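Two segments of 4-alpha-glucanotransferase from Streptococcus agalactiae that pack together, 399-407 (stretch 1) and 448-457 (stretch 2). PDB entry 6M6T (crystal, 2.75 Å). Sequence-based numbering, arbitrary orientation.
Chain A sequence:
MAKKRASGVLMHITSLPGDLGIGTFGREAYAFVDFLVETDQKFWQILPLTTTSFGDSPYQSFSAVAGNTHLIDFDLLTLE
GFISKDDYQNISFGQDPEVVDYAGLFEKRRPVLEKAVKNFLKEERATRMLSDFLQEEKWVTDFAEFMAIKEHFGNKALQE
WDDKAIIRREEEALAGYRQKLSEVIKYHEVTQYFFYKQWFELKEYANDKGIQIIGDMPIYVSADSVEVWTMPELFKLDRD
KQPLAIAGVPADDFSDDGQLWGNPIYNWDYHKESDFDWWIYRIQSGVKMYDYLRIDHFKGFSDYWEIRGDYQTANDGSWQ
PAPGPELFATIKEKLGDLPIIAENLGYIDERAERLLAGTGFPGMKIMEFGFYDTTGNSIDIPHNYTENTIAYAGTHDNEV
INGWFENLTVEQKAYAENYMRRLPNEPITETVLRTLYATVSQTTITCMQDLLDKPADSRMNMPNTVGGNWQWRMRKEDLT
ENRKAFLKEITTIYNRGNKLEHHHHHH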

# COMPACT_ATOMS: atom_id res chain seq x y z
N GLU A 399 8.37 6.29 -12.66
CA GLU A 399 9.79 6.53 -12.47
C GLU A 399 10.00 7.63 -11.43
O GLU A 399 9.11 8.43 -11.15
CB GLU A 399 10.42 6.93 -13.80
CG GLU A 399 9.97 6.03 -14.93
CD GLU A 399 10.18 6.66 -16.29
OE1 GLU A 399 9.23 7.34 -16.77
OE2 GLU A 399 11.28 6.47 -16.85
N VAL A 400 11.19 7.65 -10.83
CA VAL A 400 11.57 8.84 -10.09
C VAL A 400 11.80 9.95 -11.11
O VAL A 400 12.16 9.69 -12.26
CB VAL A 400 12.82 8.60 -9.23
CG1 VAL A 400 12.63 7.38 -8.34
CG2 VAL A 400 14.05 8.48 -10.12
N ILE A 401 11.59 11.21 -10.68
CA ILE A 401 11.66 12.35 -11.59
C ILE A 401 12.98 12.36 -12.34
O ILE A 401 13.03 12.61 -13.56
CB ILE A 401 11.46 13.68 -10.82
CG1 ILE A 401 10.04 13.80 -10.29
CG2 ILE A 401 11.81 14.88 -11.71
CD1 ILE A 401 9.91 14.85 -9.24
N ASN A 402 14.08 12.09 -11.63
CA ASN A 402 15.37 12.02 -12.30
C ASN A 402 15.36 10.97 -13.39
O ASN A 402 16.00 11.16 -14.43
CB ASN A 402 16.47 11.72 -11.31
CG ASN A 402 17.04 12.96 -10.72
OD1 ASN A 402 17.04 14.01 -11.36
ND2 ASN A 402 17.54 12.87 -9.49
N GLY A 403 14.62 9.88 -13.17
CA GLY A 403 14.51 8.85 -14.20
C GLY A 403 13.58 9.25 -15.33
O GLY A 403 13.91 9.07 -16.51
N TRP A 404 12.41 9.80 -14.99
CA TRP A 404 11.47 10.25 -16.02
C TRP A 404 12.12 11.24 -16.97
O TRP A 404 11.90 11.18 -18.19
CB TRP A 404 10.23 10.85 -15.35
CG TRP A 404 9.49 11.85 -16.16
CD1 TRP A 404 8.42 11.61 -16.98
CD2 TRP A 404 9.71 13.27 -16.20
NE1 TRP A 404 7.98 12.79 -17.54
CE2 TRP A 404 8.75 13.82 -17.08
CE3 TRP A 404 10.63 14.13 -15.59
CZ2 TRP A 404 8.70 15.19 -17.36
CZ3 TRP A 404 10.57 15.49 -15.87
CH2 TRP A 404 9.61 16.00 -16.76
N PHE A 405 12.97 12.13 -16.45
CA PHE A 405 13.62 13.14 -17.28
C PHE A 405 14.64 12.56 -18.26
O PHE A 405 14.97 13.24 -19.24
CB PHE A 405 14.30 14.19 -16.41
CG PHE A 405 14.61 15.45 -17.16
CD1 PHE A 405 13.59 16.21 -17.71
CD2 PHE A 405 15.93 15.86 -17.38
CE1 PHE A 405 13.86 17.36 -18.44
CE2 PHE A 405 16.21 17.00 -18.10
CZ PHE A 405 15.18 17.75 -18.63
N GLU A 406 15.17 11.36 -18.03
CA GLU A 406 16.06 10.78 -19.04
C GLU A 406 15.29 10.41 -20.30
O GLU A 406 15.74 10.70 -21.41
CB GLU A 406 16.77 9.54 -18.51
CG GLU A 406 17.15 9.56 -17.05
CD GLU A 406 18.27 8.59 -16.75
OE1 GLU A 406 18.86 8.06 -17.73
OE2 GLU A 406 18.56 8.35 -15.55
N ASN A 407 14.14 9.78 -20.14
CA ASN A 407 13.45 9.13 -21.26
C ASN A 407 12.46 10.06 -21.93
O ASN A 407 11.30 9.73 -22.15
CB ASN A 407 12.77 7.87 -20.76
CG ASN A 407 13.74 6.97 -20.04
OD1 ASN A 407 14.84 6.72 -20.54
ND2 ASN A 407 13.35 6.50 -18.86
N MET A 448 9.57 10.93 -1.57
CA MET A 448 10.81 11.11 -0.81
C MET A 448 12.06 10.81 -1.65
O MET A 448 13.13 11.35 -1.36
CB MET A 448 10.78 10.23 0.45
CG MET A 448 12.06 10.27 1.29
SD MET A 448 12.40 11.88 2.03
CE MET A 448 10.94 12.12 2.98
N GLN A 449 11.93 9.99 -2.69
CA GLN A 449 13.06 9.79 -3.60
C GLN A 449 13.52 11.12 -4.20
O GLN A 449 14.69 11.48 -4.10
CB GLN A 449 12.68 8.82 -4.72
CG GLN A 449 12.80 7.35 -4.40
CD GLN A 449 11.53 6.81 -3.76
OE1 GLN A 449 10.85 7.51 -2.99
NE2 GLN A 449 11.21 5.57 -4.08
N ASP A 450 12.57 11.86 -4.80
CA ASP A 450 12.90 13.06 -5.56
C ASP A 450 13.32 14.22 -4.66
O ASP A 450 14.13 15.06 -5.06
CB ASP A 450 11.71 13.46 -6.42
CG ASP A 450 11.21 12.30 -7.27
OD1 ASP A 450 12.08 11.59 -7.83
OD2 ASP A 450 9.97 12.10 -7.36
N LEU A 451 12.78 14.28 -3.44
CA LEU A 451 13.27 15.26 -2.47
C LEU A 451 14.77 15.13 -2.23
O LEU A 451 15.47 16.13 -2.07
CB LEU A 451 12.49 15.12 -1.17
CG LEU A 451 12.90 16.16 -0.16
CD1 LEU A 451 11.94 17.33 -0.24
CD2 LEU A 451 12.89 15.53 1.20
N LEU A 452 15.29 13.90 -2.21
CA LEU A 452 16.73 13.68 -2.07
C LEU A 452 17.44 13.55 -3.41
O LEU A 452 18.63 13.19 -3.43
CB LEU A 452 17.01 12.42 -1.25
CG LEU A 452 16.10 12.23 -0.04
CD1 LEU A 452 16.17 10.77 0.42
CD2 LEU A 452 16.45 13.20 1.08
N ASP A 453 16.75 13.79 -4.52
CA ASP A 453 17.34 13.75 -5.86
C ASP A 453 17.98 12.38 -6.14
O ASP A 453 19.16 12.28 -6.46
CB ASP A 453 18.36 14.88 -6.03
CG ASP A 453 18.62 15.25 -7.51
OD1 ASP A 453 17.65 15.53 -8.25
OD2 ASP A 453 19.80 15.27 -7.93
N LYS A 454 17.14 11.28 -6.01
CA LYS A 454 17.81 9.99 -6.22
C LYS A 454 17.68 9.51 -7.67
O LYS A 454 16.74 9.89 -8.37
CB LYS A 454 17.24 8.94 -5.26
CG LYS A 454 17.78 9.04 -3.84
CD LYS A 454 19.30 8.93 -3.82
CE LYS A 454 19.83 8.64 -2.42
NZ LYS A 454 19.47 7.28 -1.93
N PRO A 455 18.64 8.68 -8.17
CA PRO A 455 18.65 8.34 -9.61
C PRO A 455 17.64 7.27 -10.00
O PRO A 455 16.84 6.85 -9.16
CB PRO A 455 20.09 7.85 -9.85
CG PRO A 455 20.85 8.19 -8.58
CD PRO A 455 19.83 8.14 -7.49
N ALA A 456 17.66 6.79 -11.25
CA ALA A 456 16.60 5.90 -11.72
C ALA A 456 16.54 4.60 -10.94
O ALA A 456 15.48 3.97 -10.90
CB ALA A 456 16.77 5.60 -13.21
N ASP A 457 17.66 4.18 -10.33
CA ASP A 457 17.69 2.95 -9.54
C ASP A 457 16.62 2.92 -8.46
O ASP A 457 16.22 1.83 -8.03
CB ASP A 457 19.08 2.74 -8.89
CG ASP A 457 19.49 3.89 -7.90
OD1 ASP A 457 18.68 4.33 -7.04
OD2 ASP A 457 20.67 4.33 -7.97

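The most unusual feature of this contact is that a buried carboxylate from one stretch meets the first turn of a helix in the other. Asp450 OD1 lies 2.9 Å from Ile401 N, and with hydrogens placed the N-H...O angle is 147°, a sound hydrogen bond. Ile401 opens the helix that follows the N-cap residue Val400, so its amide has no carbonyl one turn earlier to accept its proton; the side chain of Asp450 takes that place from 49 residues further along the chain. Amides at the start of a helix favour a negatively charged acceptor, which suits the pairing. The carboxylate also has nonpolar neighbours: Asp450 OD2 stands 3.3 Å from Ile401 CD1, and Asp450 OD1 3.4 Å from Val400 CB.

The backbones approach progressively along the contact. The CA atoms of Ile401 and Asp450 are 6.2 Å apart, those of Asn402 and Pro455 5.6 Å, and those of Gly403 and Ala456 4.4 Å. Stretch 1 thus faces first the helix 448-451 and then the irregular chain after it, which leads into a 3-10 segment at Ala456. In all, 421 Å² is buried, both sides summed.

Asn402 supplies the second polar link. Its CB points toward stretch 2, and chi1 of -89° (m) accompanies an amide placed between two acceptors. Asn402 ND2 donates to Lys454 O at 3.3 Å with an angle of 158°, and to Asp453 OD1 at 2.9 Å with an angle of 149°, a bond classed as weak. Asp453 has phi/psi of 57/57, a left-handed conformation, and its CA-to-CB bond points away overall; the end of its side chain nevertheless comes nearer and reaches Asn402. Its OD1 is also hydrogen-bonded elsewhere in the structure.

Val400 packs beside these polar contacts and has 84 Å² covered by the other stretch. Val400 CG1 packs on Gln449 CB at 3.9 Å, while Val400 CG2 lies 3.5 Å from Lys454 O, 3.4 Å from Pro455 O and 4.0 Å from Ala456 CA. The side chain thus touches both the helix and the backbone beyond it.

At Gly403 the chains come close with little room for a side chain: Gly403 CA is 4.1 Å from Ala456 CB. A modelled ideal CB would point toward stretch 2, only 3.4 Å from Ala456 CB, and would also be crowded by Val400 O at 3.1 Å. Beyond it, Glu406 OE2 reaches within 4.0 Å of Ala456 CB, a minor contact, with 15 Å² of Glu406 covered.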